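Local coordinates for protein tengpin (PDB 2VH4) that probably inhibits serine proteases as a member of the serpin family, at residues K273-Y278 with K321-V326. Sequence-based numbering, arbitrary orientation.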
# COMPACT_ATOMS: atom_id res chain seq x y z
N LYS A 273 -11.99 -8.87 -15.65
CA LYS A 273 -12.30 -7.46 -15.51
C LYS A 273 -12.86 -7.29 -14.10
O LYS A 273 -13.72 -8.06 -13.68
CB LYS A 273 -13.33 -7.07 -16.56
CG LYS A 273 -13.65 -5.58 -16.67
CD LYS A 273 -14.45 -5.32 -17.94
CE LYS A 273 -14.97 -3.89 -17.99
NZ LYS A 273 -15.71 -3.64 -19.25
N PHE A 274 -12.34 -6.31 -13.36
CA PHE A 274 -12.82 -6.06 -12.00
C PHE A 274 -12.68 -4.62 -11.55
O PHE A 274 -11.77 -3.90 -11.97
CB PHE A 274 -12.18 -7.01 -10.97
CG PHE A 274 -10.67 -7.00 -10.97
CD1 PHE A 274 -9.96 -6.08 -10.20
CD2 PHE A 274 -9.95 -7.95 -11.70
CE1 PHE A 274 -8.56 -6.09 -10.17
CE2 PHE A 274 -8.55 -7.96 -11.68
CZ PHE A 274 -7.86 -7.03 -10.91
N LYS A 275 -13.61 -4.22 -10.69
CA LYS A 275 -13.63 -2.88 -10.13
C LYS A 275 -14.20 -2.96 -8.72
O LYS A 275 -15.34 -3.38 -8.54
CB LYS A 275 -14.47 -1.94 -11.00
CG LYS A 275 -14.68 -0.56 -10.39
CD LYS A 275 -15.49 0.34 -11.31
CE LYS A 275 -15.80 1.66 -10.64
NZ LYS A 275 -16.94 1.53 -9.68
N TYR A 276 -13.41 -2.55 -7.73
CA TYR A 276 -13.88 -2.54 -6.35
C TYR A 276 -13.12 -1.58 -5.44
O TYR A 276 -12.06 -1.08 -5.79
CB TYR A 276 -13.87 -3.97 -5.75
CG TYR A 276 -12.51 -4.64 -5.74
CD1 TYR A 276 -11.62 -4.45 -4.68
CD2 TYR A 276 -12.11 -5.47 -6.79
CE1 TYR A 276 -10.38 -5.06 -4.66
CE2 TYR A 276 -10.88 -6.08 -6.79
CZ TYR A 276 -10.02 -5.88 -5.71
OH TYR A 276 -8.79 -6.49 -5.71
N GLU A 277 -13.71 -1.34 -4.26
CA GLU A 277 -13.05 -0.64 -3.17
C GLU A 277 -12.79 -1.63 -2.04
O GLU A 277 -13.50 -2.64 -1.91
CB GLU A 277 -13.93 0.49 -2.64
CG GLU A 277 -14.22 1.58 -3.66
CD GLU A 277 -15.31 2.52 -3.21
OE1 GLU A 277 -16.12 2.11 -2.35
OE2 GLU A 277 -15.36 3.66 -3.72
N TYR A 278 -11.78 -1.33 -1.23
CA TYR A 278 -11.35 -2.20 -0.14
C TYR A 278 -10.86 -1.36 1.03
O TYR A 278 -10.19 -0.34 0.84
CB TYR A 278 -10.25 -3.13 -0.63
CG TYR A 278 -9.71 -4.13 0.37
CD1 TYR A 278 -10.45 -5.25 0.75
CD2 TYR A 278 -8.43 -3.97 0.90
CE1 TYR A 278 -9.94 -6.18 1.66
CE2 TYR A 278 -7.91 -4.90 1.81
CZ TYR A 278 -8.67 -6.00 2.18
OH TYR A 278 -8.16 -6.91 3.07
N LYS A 321 -7.15 2.24 2.71
CA LYS A 321 -8.24 2.16 1.76
C LYS A 321 -7.69 2.18 0.34
O LYS A 321 -6.81 2.97 0.01
CB LYS A 321 -9.22 3.32 1.95
CG LYS A 321 -10.07 3.24 3.21
CD LYS A 321 -11.15 4.32 3.24
CE LYS A 321 -12.34 3.94 2.36
NZ LYS A 321 -13.26 5.09 2.12
N THR A 322 -8.22 1.29 -0.49
CA THR A 322 -7.75 1.15 -1.86
C THR A 322 -8.92 1.05 -2.84
O THR A 322 -10.06 0.79 -2.43
CB THR A 322 -6.86 -0.10 -2.01
OG1 THR A 322 -7.61 -1.26 -1.64
CG2 THR A 322 -5.61 -0.00 -1.14
N PHE A 323 -8.62 1.25 -4.12
CA PHE A 323 -9.60 1.18 -5.21
C PHE A 323 -8.85 0.72 -6.45
O PHE A 323 -7.72 1.14 -6.67
CB PHE A 323 -10.24 2.56 -5.47
CG PHE A 323 -10.95 2.68 -6.80
CD1 PHE A 323 -12.27 2.24 -6.94
CD2 PHE A 323 -10.29 3.21 -7.91
CE1 PHE A 323 -12.92 2.34 -8.18
CE2 PHE A 323 -10.94 3.33 -9.15
CZ PHE A 323 -12.26 2.90 -9.28
N ILE A 324 -9.47 -0.14 -7.25
CA ILE A 324 -8.88 -0.54 -8.53
C ILE A 324 -9.95 -0.79 -9.59
O ILE A 324 -11.05 -1.23 -9.27
CB ILE A 324 -7.95 -1.77 -8.38
CG1 ILE A 324 -7.16 -2.04 -9.67
CG2 ILE A 324 -8.74 -3.02 -7.88
CD1 ILE A 324 -5.96 -2.95 -9.50
N SER A 325 -9.63 -0.47 -10.84
CA SER A 325 -10.48 -0.84 -11.98
C SER A 325 -9.62 -1.36 -13.11
O SER A 325 -8.86 -0.61 -13.72
CB SER A 325 -11.31 0.35 -12.46
OG SER A 325 -12.29 -0.06 -13.40
N VAL A 326 -9.73 -2.66 -13.38
CA VAL A 326 -9.03 -3.27 -14.49
C VAL A 326 -10.04 -3.55 -15.61
O VAL A 326 -10.97 -4.34 -15.43
CB VAL A 326 -8.29 -4.58 -14.07
CG1 VAL A 326 -7.74 -5.31 -15.29
CG2 VAL A 326 -7.16 -4.27 -13.08
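The carbonyl oxygen F274 O accepts the shortest bond of the pairing, from V326 N at 2.8 Å, with an N-H...O angle of 161°, and the CA of S325 makes a CA-H...O contact with the same oxygen. The two segments are neighbouring antiparallel strands of sheet A, the large central sheet of the serpin fold, and 321-326 hydrogen-bonds on its far side to strand 330-342, the reactive-centre loop inserted as in the latent form. F274, Y276 and Y278 form hydrogen-bonded pairs with V326, I324 and T322, so each pair exchanges two backbone bonds. Their side chains share the buried face, where flat rings and beta-branched methyls can pack closely. With CG held between the backbone N and the carbonyl carbon (chi1 55°), the F274 ring leans toward the partner strand and lies beneath V326 CB, which sits 4.1 Å from the ring centroid. Methyl CG2 of I324 touches two rings: the edge of F274, 3.8 Å from CE1, and the face of Y276, offset toward the rim. Cut back to alanine, F274 would probably leave V326 CB without the ring it packs on and open a gap beside I324 CG2. The polar groups of this layer have mates: Y276 OH bonds S39 O, Y278 OH makes a weak bond to D34 OD1, and T322 OG1 bonds L40 O and lies 3.4 Å from Y278 CB. On the other, more exposed face, aliphatic parts of K275 and E277 line one edge of the F323 ring: E277 CG lies 3.9 Å from CD1, and K275 CE, in the ring plane, 3.8 Å from CE1.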